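Local coordinates for protein Cyclo(L-leucyl-L-leucyl) synthase (Staphylococcus haemolyticus, PDB 6EZ3) that catalyses the ATP-independent formation of cyclodipeptides from aminoacyl-tRNAs, making cyclo(L-Leu-L-Leu) from leucyl-tRNA, at residues 15-20 / 190-195; 21-26 / 48-53; 40-45 / 221-226. All coordinates share one frame; numbering follows the deposited sequence.

Contact 1 (15-20 / 190-195); sequences QIYQRK and ETLMAY
Two charged side chains and the apolar parts of three others join the end of helix 11-19 to the start of strand 191-195, whose short segments cross at 104°. The polar part is a salt bridge, Arg-19 NH2 to Glu-190 OE2, 2.8 Å. The two chains cross at about a right angle, and the carboxylate oxygen sits over a face of the guanidinium, with the two planes 55° apart, so this is no flat, two-pronged pairing. Glu-190 reaches it from the crowded position of CG between backbone N and carbonyl carbon (chi1 54°) with an otherwise extended chain; its other oxygen, OE1, lies against Arg-19 CB at 3.4 Å. The guanidinium is also tied to its own helix, because Arg-19 NE donates to Gln-15 O at 3.2 Å, from above the carbonyl plane.

The apolar part centres on Leu-192, whose two methyls take different partners. Leu-192 CD2 meets Ile-16 CG2 at 3.5 Å, the two chains sliding past each other in opposite directions. Leu-192 CD1 lies in plane at the edge of the Tyr-17 ring, 3.7 Å from Tyr-17 CD2. Tyr-17, with CG anti to the backbone N, also meets Phe-8 edge-to-face, while Lys-20 CE lies over one face of its ring. Buried leucine and isoleucine inside, with the buried Glu-190 paired to Arg-19 at the exposed edge, make this a helix-on-sheet interface of the Rossmann-like HUP-clan fold, at the strand end remote from Tyr-195.

Contact 2 (21-26 / 48-53); sequences KHVILG and SNFDDF
Strand 22-26, helix 36-49 and strand 52-57 form a beta-alpha-beta unit, and this contact joins its two parallel strands near the N-terminal part of strand 52-57. Val-23 N donates to Asp-52 O at 3.2 Å, in the carbonyl plane and with 148° at the hydrogen; the bond from Asp-52 N to Lys-21 O is weak. Two CA-H...O contacts lie between the strands, His-22 CA to Asp-52 O and Phe-53 CA to Val-23 O, each 3.1 Å.

Val-23 and Phe-53 point to the same face of the sheet, the one on which the crossover helix packs through Ala-46. There Phe-50, just past the helix end, brings its ring flat against Val-23, whose CB stands 3.7 Å from the ring centroid and only 8° off the normal, a CH-pi contact. Val-23 CG1, in the crowded position between backbone N and carbonyl carbon (chi1 66°), also touches Phe-53 CB at 3.7 Å.

His-22 and Asp-52 occupy the other face. Asp-52 CB meets the imidazole at its edge, in plane, 3.6 Å from His-22 CD2. Both ring nitrogens are engaged, ND1 by Thr-191 OG1 and NE2 by Ser-54 OG, which fixes the ring's rotation, while the Asp-52 carboxylate forms a salt bridge with Arg-105.

Contact 3 (40-45 / 221-226); sequences RKIIQW and IILTEK
The indole of Trp-45 has Leu-223 over one face and two neighbours at its edge, Ile-221 CD1 and the carbonyl oxygen of Ile-42. Leu-223 CD2 stands 3.8 Å from the centroid of the six-membered ring, 24° off its normal, a CH-pi contact displaced toward the rim, where it comes within 3.5 Å of Trp-45 CH2. Trp-45 CH2 is also met near the ring plane by Ile-221 CD1 at 3.6 Å. With CG anti to the backbone N (chi1 176°), the indole reaches from the helix toward the strand, and both aliphatic chains approach it tip to tip. The other methyl, Leu-223 CD1, lies by Trp-45 CZ3 and CE3 and reaches Ile-42 CG2 at 4.1 Å. Phe-4 adds a further ring contact to Trp-45.

At the margin, Lys-41 NZ donates to Glu-225 OE2 at 3.1 Å in a salt bridge, nearly along the C-O axis of the carboxylate. An extended glutamate meets a lysine bent at chi2 and chi4. Glu-225 OE1 pairs with Lys-33, so each carboxylate oxygen has a lysine partner, which would be expected to favour the charged form. Segment 40-45 runs at 117° to strand segment 221-225, their axes 11.2 Å apart, a helix layer packed on the sheet as in Rossmann-like alpha/beta folds.

All three contacts are built on one mixed sheet, in which strands 218-225, 191-195, 22-26 and 52-57 are successive neighbours. Contacts 1 and 2 have centres about 8 Å apart, contacts 2 and 3 about 11 Å, and contacts 1 and 3 about 13 Å. Along the chain contact 2 is nested within the loop closed by contact 1, whereas contact 3 alternates with both; in the sheet, strands 218-225 and 191-195 lie between strands 4-8 and 22-26. Helix 36-49 serves contacts 2 and 3, and Phe-50 CE1 touches Trp-45 CH2 at 3.5 Å. The shared core thus unites sequence-distant parts of the chain into the sheet that carries Tyr-195, a substrate-binding residue by similarity, hydrogen-bonded to the presumed nucleophile Ser-28.

Contact 1 (15-20 / 190-195)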
# COMPACT_ATOMS: atom_id res chain seq x y z
N GLN A 15 12.17 -15.12 5.72
CA GLN A 15 13.58 -14.85 6.02
C GLN A 15 13.75 -13.37 6.42
O GLN A 15 14.39 -13.10 7.44
CB GLN A 15 14.49 -15.16 4.83
CG GLN A 15 14.60 -16.63 4.44
CD GLN A 15 15.29 -16.85 3.11
OE1 GLN A 15 15.77 -15.91 2.45
NE2 GLN A 15 15.36 -18.11 2.70
N ILE A 16 13.17 -12.44 5.63
CA ILE A 16 13.24 -11.00 5.90
C ILE A 16 12.55 -10.72 7.25
O ILE A 16 13.15 -10.05 8.12
CB ILE A 16 12.68 -10.12 4.71
CG1 ILE A 16 13.62 -10.20 3.47
CG2 ILE A 16 12.40 -8.66 5.11
CD1 ILE A 16 13.08 -9.54 2.15
N TYR A 17 11.33 -11.30 7.43
CA TYR A 17 10.52 -11.15 8.64
C TYR A 17 11.33 -11.51 9.86
O TYR A 17 11.40 -10.68 10.78
CB TYR A 17 9.25 -11.99 8.57
CG TYR A 17 8.35 -11.89 9.78
CD1 TYR A 17 8.31 -12.90 10.72
CD2 TYR A 17 7.48 -10.81 9.94
CE1 TYR A 17 7.46 -12.83 11.83
CE2 TYR A 17 6.63 -10.72 11.05
CZ TYR A 17 6.62 -11.74 11.99
OH TYR A 17 5.78 -11.67 13.08
N GLN A 18 11.99 -12.72 9.84
CA GLN A 18 12.86 -13.23 10.90
C GLN A 18 13.84 -12.16 11.40
O GLN A 18 13.92 -11.96 12.62
CB GLN A 18 13.63 -14.47 10.42
CG GLN A 18 14.51 -15.09 11.50
CD GLN A 18 15.14 -16.40 11.09
OE1 GLN A 18 15.80 -16.49 10.05
NE2 GLN A 18 14.97 -17.42 11.92
N ARG A 19 14.53 -11.46 10.47
CA ARG A 19 15.52 -10.43 10.74
C ARG A 19 14.97 -9.18 11.52
O ARG A 19 15.74 -8.53 12.21
CB ARG A 19 16.21 -10.00 9.43
CG ARG A 19 17.21 -11.01 8.88
CD ARG A 19 17.71 -10.70 7.47
NE ARG A 19 17.09 -11.60 6.49
CZ ARG A 19 17.29 -11.55 5.18
NH1 ARG A 19 16.66 -12.40 4.37
NH2 ARG A 19 18.11 -10.65 4.66
N LYS A 20 13.67 -8.89 11.43
CA LYS A 20 12.90 -7.77 12.04
C LYS A 20 13.54 -6.36 11.86
O LYS A 20 13.42 -5.50 12.74
CB LYS A 20 12.55 -8.05 13.50
CG LYS A 20 11.75 -9.33 13.63
CD LYS A 20 10.31 -9.14 14.01
CE LYS A 20 9.42 -10.21 13.44
NZ LYS A 20 9.97 -11.59 13.60
N GLU A 190 16.30 -3.30 4.03
CA GLU A 190 15.29 -4.32 3.69
C GLU A 190 14.03 -3.93 4.46
O GLU A 190 14.13 -3.25 5.49
CB GLU A 190 15.74 -5.75 4.02
CG GLU A 190 16.19 -5.95 5.46
CD GLU A 190 16.28 -7.39 5.92
OE1 GLU A 190 15.74 -7.70 7.02
OE2 GLU A 190 16.83 -8.22 5.17
N THR A 191 12.84 -4.29 3.91
CA THR A 191 11.53 -3.91 4.46
C THR A 191 10.45 -4.88 4.00
O THR A 191 10.67 -5.61 3.03
CB THR A 191 11.21 -2.44 4.06
OG1 THR A 191 9.98 -2.00 4.63
CG2 THR A 191 11.23 -2.21 2.58
N LEU A 192 9.31 -4.94 4.73
CA LEU A 192 8.15 -5.77 4.37
C LEU A 192 6.95 -4.85 4.25
O LEU A 192 6.75 -4.01 5.13
CB LEU A 192 7.79 -6.80 5.47
CG LEU A 192 8.79 -7.89 5.90
CD1 LEU A 192 8.33 -8.54 7.16
CD2 LEU A 192 8.96 -8.95 4.83
N MET A 193 6.12 -5.03 3.23
CA MET A 193 4.86 -4.32 3.15
C MET A 193 3.82 -5.23 3.87
O MET A 193 3.61 -6.37 3.42
CB MET A 193 4.51 -4.08 1.70
CG MET A 193 3.12 -3.59 1.52
SD MET A 193 2.93 -1.86 1.97
CE MET A 193 4.03 -1.07 0.75
N ALA A 194 3.24 -4.77 5.03
CA ALA A 194 2.27 -5.53 5.84
C ALA A 194 0.82 -5.06 5.61
O ALA A 194 0.51 -3.88 5.76
CB ALA A 194 2.63 -5.42 7.31
N TYR A 195 -0.06 -5.99 5.25
CA TYR A 195 -1.46 -5.72 5.02
C TYR A 195 -2.35 -6.84 5.62
O TYR A 195 -1.81 -7.85 6.08
CB TYR A 195 -1.70 -5.55 3.52
CG TYR A 195 -2.97 -4.84 3.16
CD1 TYR A 195 -3.97 -5.48 2.43
CD2 TYR A 195 -3.16 -3.49 3.46
CE1 TYR A 195 -5.13 -4.81 2.04
CE2 TYR A 195 -4.32 -2.82 3.10
CZ TYR A 195 -5.30 -3.48 2.38
OH TYR A 195 -6.46 -2.84 1.99

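Contact 2 (21-26 / 48-53)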
# COMPACT_ATOMS: atom_id res chain seq x y z
N LYS A 21 14.13 -6.10 10.67
CA LYS A 21 14.76 -4.80 10.43
C LYS A 21 13.77 -3.65 10.28
O LYS A 21 13.91 -2.66 10.98
CB LYS A 21 15.74 -4.84 9.26
CG LYS A 21 17.06 -5.55 9.57
CD LYS A 21 18.11 -5.26 8.49
CE LYS A 21 18.94 -6.47 8.11
NZ LYS A 21 19.46 -6.36 6.72
N HIS A 22 12.77 -3.77 9.38
CA HIS A 22 11.78 -2.73 9.13
C HIS A 22 10.48 -3.28 8.51
O HIS A 22 10.53 -4.21 7.70
CB HIS A 22 12.40 -1.67 8.22
CG HIS A 22 11.54 -0.46 7.94
ND1 HIS A 22 10.70 -0.40 6.83
CD2 HIS A 22 11.46 0.70 8.61
CE1 HIS A 22 10.13 0.79 6.89
NE2 HIS A 22 10.56 1.49 7.92
N VAL A 23 9.34 -2.66 8.86
CA VAL A 23 8.02 -2.98 8.32
C VAL A 23 7.31 -1.69 7.84
O VAL A 23 7.53 -0.62 8.42
CB VAL A 23 7.13 -3.82 9.31
CG1 VAL A 23 6.75 -3.05 10.59
CG2 VAL A 23 5.90 -4.36 8.61
N ILE A 24 6.50 -1.81 6.78
CA ILE A 24 5.67 -0.75 6.25
C ILE A 24 4.29 -1.18 6.59
O ILE A 24 3.86 -2.26 6.18
CB ILE A 24 5.84 -0.50 4.71
CG1 ILE A 24 7.28 -0.05 4.35
CG2 ILE A 24 4.81 0.56 4.21
CD1 ILE A 24 7.61 -0.10 2.92
N LEU A 25 3.58 -0.37 7.38
CA LEU A 25 2.19 -0.68 7.69
C LEU A 25 1.35 0.07 6.65
O LEU A 25 1.41 1.29 6.56
CB LEU A 25 1.77 -0.28 9.12
CG LEU A 25 2.67 -0.71 10.27
CD1 LEU A 25 2.21 -0.06 11.53
CD2 LEU A 25 2.65 -2.19 10.47
N GLY A 26 0.67 -0.69 5.81
CA GLY A 26 -0.21 -0.13 4.81
C GLY A 26 -1.58 0.09 5.43
O GLY A 26 -2.25 -0.89 5.82
N SER A 48 6.60 -3.01 18.69
CA SER A 48 7.05 -4.07 19.59
C SER A 48 7.94 -5.10 18.96
O SER A 48 8.88 -5.57 19.61
CB SER A 48 5.86 -4.74 20.24
OG SER A 48 5.16 -3.75 20.98
N ASN A 49 7.68 -5.47 17.72
CA ASN A 49 8.42 -6.51 17.04
C ASN A 49 9.61 -6.06 16.17
O ASN A 49 10.56 -6.84 16.00
CB ASN A 49 7.45 -7.32 16.20
CG ASN A 49 6.51 -8.14 17.02
OD1 ASN A 49 5.44 -7.69 17.46
ND2 ASN A 49 6.90 -9.38 17.20
N PHE A 50 9.57 -4.85 15.61
CA PHE A 50 10.58 -4.41 14.65
C PHE A 50 11.53 -3.32 15.14
O PHE A 50 11.21 -2.56 16.08
CB PHE A 50 9.91 -3.96 13.34
CG PHE A 50 9.24 -5.07 12.57
CD1 PHE A 50 7.99 -5.55 12.95
CD2 PHE A 50 9.85 -5.63 11.44
CE1 PHE A 50 7.37 -6.58 12.24
CE2 PHE A 50 9.22 -6.65 10.72
CZ PHE A 50 7.98 -7.11 11.12
N ASP A 51 12.71 -3.24 14.46
CA ASP A 51 13.72 -2.24 14.75
C ASP A 51 13.18 -0.88 14.37
O ASP A 51 13.33 0.08 15.13
CB ASP A 51 15.06 -2.54 14.01
CG ASP A 51 15.80 -3.82 14.40
OD1 ASP A 51 15.44 -4.44 15.42
OD2 ASP A 51 16.75 -4.19 13.68
N ASP A 52 12.44 -0.83 13.25
CA ASP A 52 11.84 0.40 12.73
C ASP A 52 10.60 0.09 11.87
O ASP A 52 10.49 -1.01 11.33
CB ASP A 52 12.89 1.08 11.85
CG ASP A 52 12.83 2.58 11.81
OD1 ASP A 52 13.72 3.20 11.18
OD2 ASP A 52 11.90 3.15 12.43
N PHE A 53 9.70 1.07 11.71
CA PHE A 53 8.52 0.95 10.85
C PHE A 53 8.21 2.28 10.22
O PHE A 53 8.66 3.33 10.69
CB PHE A 53 7.29 0.43 11.60
CG PHE A 53 6.77 1.35 12.68
CD1 PHE A 53 5.72 2.22 12.42
CD2 PHE A 53 7.34 1.36 13.95
CE1 PHE A 53 5.28 3.11 13.40
CE2 PHE A 53 6.89 2.24 14.93
CZ PHE A 53 5.85 3.09 14.65

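Contact 3 (40-45 / 221-226)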
# COMPACT_ATOMS: atom_id res chain seq x y z
N ARG A 40 -4.18 1.51 15.64
CA ARG A 40 -3.40 1.53 16.87
C ARG A 40 -2.73 0.18 17.11
O ARG A 40 -1.52 0.12 17.33
CB ARG A 40 -4.29 1.96 18.03
CG ARG A 40 -4.82 3.37 17.76
CD ARG A 40 -5.34 4.13 18.96
NE ARG A 40 -5.94 5.39 18.52
CZ ARG A 40 -5.38 6.58 18.62
NH1 ARG A 40 -6.02 7.67 18.19
NH2 ARG A 40 -4.18 6.71 19.19
N LYS A 41 -3.53 -0.90 17.01
CA LYS A 41 -3.10 -2.29 17.16
C LYS A 41 -1.88 -2.56 16.31
O LYS A 41 -0.87 -3.01 16.84
CB LYS A 41 -4.24 -3.26 16.72
CG LYS A 41 -4.94 -4.00 17.86
CD LYS A 41 -5.43 -5.39 17.45
CE LYS A 41 -6.36 -5.99 18.47
NZ LYS A 41 -7.71 -5.37 18.45
N ILE A 42 -1.96 -2.28 14.99
CA ILE A 42 -0.88 -2.54 14.03
C ILE A 42 0.37 -1.73 14.34
O ILE A 42 1.46 -2.22 14.13
CB ILE A 42 -1.32 -2.42 12.53
CG1 ILE A 42 -1.98 -1.07 12.23
CG2 ILE A 42 -2.21 -3.61 12.12
CD1 ILE A 42 -2.31 -0.81 10.84
N ILE A 43 0.21 -0.49 14.86
CA ILE A 43 1.35 0.35 15.23
C ILE A 43 2.03 -0.24 16.46
O ILE A 43 3.25 -0.47 16.44
CB ILE A 43 0.98 1.84 15.39
CG1 ILE A 43 0.47 2.41 14.04
CG2 ILE A 43 2.18 2.62 15.95
CD1 ILE A 43 0.52 3.99 13.88
N GLN A 44 1.25 -0.56 17.49
CA GLN A 44 1.79 -1.18 18.69
C GLN A 44 2.54 -2.46 18.36
O GLN A 44 3.62 -2.66 18.89
CB GLN A 44 0.69 -1.41 19.74
CG GLN A 44 0.32 -0.16 20.57
CD GLN A 44 1.47 0.49 21.33
OE1 GLN A 44 2.44 -0.16 21.76
NE2 GLN A 44 1.37 1.81 21.51
N TRP A 45 2.00 -3.27 17.41
CA TRP A 45 2.58 -4.52 16.89
C TRP A 45 3.89 -4.26 16.14
O TRP A 45 4.89 -4.93 16.40
CB TRP A 45 1.58 -5.25 15.96
CG TRP A 45 2.14 -6.49 15.32
CD1 TRP A 45 2.24 -7.73 15.88
CD2 TRP A 45 2.73 -6.60 14.01
NE1 TRP A 45 2.84 -8.60 15.00
CE2 TRP A 45 3.16 -7.93 13.85
CE3 TRP A 45 2.95 -5.69 12.96
CZ2 TRP A 45 3.79 -8.38 12.68
CZ3 TRP A 45 3.59 -6.13 11.81
CH2 TRP A 45 3.99 -7.46 11.68
N ILE A 221 3.73 -9.41 3.79
CA ILE A 221 3.15 -10.24 4.86
C ILE A 221 1.67 -9.93 5.07
O ILE A 221 1.23 -8.79 4.86
CB ILE A 221 3.97 -10.20 6.18
CG1 ILE A 221 3.93 -8.81 6.87
CG2 ILE A 221 5.40 -10.69 5.97
CD1 ILE A 221 4.50 -8.72 8.33
N ILE A 222 0.89 -10.96 5.45
CA ILE A 222 -0.55 -10.85 5.74
C ILE A 222 -0.81 -10.98 7.23
O ILE A 222 -0.52 -12.04 7.83
CB ILE A 222 -1.42 -11.83 4.89
CG1 ILE A 222 -1.15 -11.65 3.40
CG2 ILE A 222 -2.89 -11.61 5.19
CD1 ILE A 222 -0.59 -12.79 2.78
N LEU A 223 -1.38 -9.91 7.83
CA LEU A 223 -1.69 -9.84 9.26
C LEU A 223 -3.15 -10.17 9.59
O LEU A 223 -4.05 -9.39 9.24
CB LEU A 223 -1.40 -8.42 9.83
CG LEU A 223 -0.02 -7.88 9.76
CD1 LEU A 223 0.02 -6.52 10.36
CD2 LEU A 223 0.96 -8.81 10.43
N THR A 224 -3.36 -11.25 10.35
CA THR A 224 -4.72 -11.60 10.79
C THR A 224 -4.79 -11.56 12.34
O THR A 224 -3.91 -12.09 13.02
CB THR A 224 -5.19 -12.86 10.12
OG1 THR A 224 -4.07 -13.74 9.96
CG2 THR A 224 -5.77 -12.56 8.74
N GLU A 225 -5.80 -10.84 12.88
CA GLU A 225 -5.97 -10.64 14.32
C GLU A 225 -6.17 -11.95 15.05
O GLU A 225 -6.91 -12.82 14.57
CB GLU A 225 -7.13 -9.66 14.62
CG GLU A 225 -6.90 -8.22 14.16
CD GLU A 225 -7.99 -7.21 14.50
OE1 GLU A 225 -8.69 -6.75 13.57
OE2 GLU A 225 -8.11 -6.85 15.70
N LYS A 226 -5.45 -12.12 16.16
CA LYS A 226 -5.54 -13.31 17.00
C LYS A 226 -6.55 -13.07 18.14
O LYS A 226 -7.59 -12.43 17.94
CB LYS A 226 -4.17 -13.68 17.57
CG LYS A 226 -3.28 -14.37 16.58
CD LYS A 226 -2.39 -15.38 17.27
CE LYS A 226 -1.60 -16.20 16.28
NZ LYS A 226 -1.02 -17.42 16.91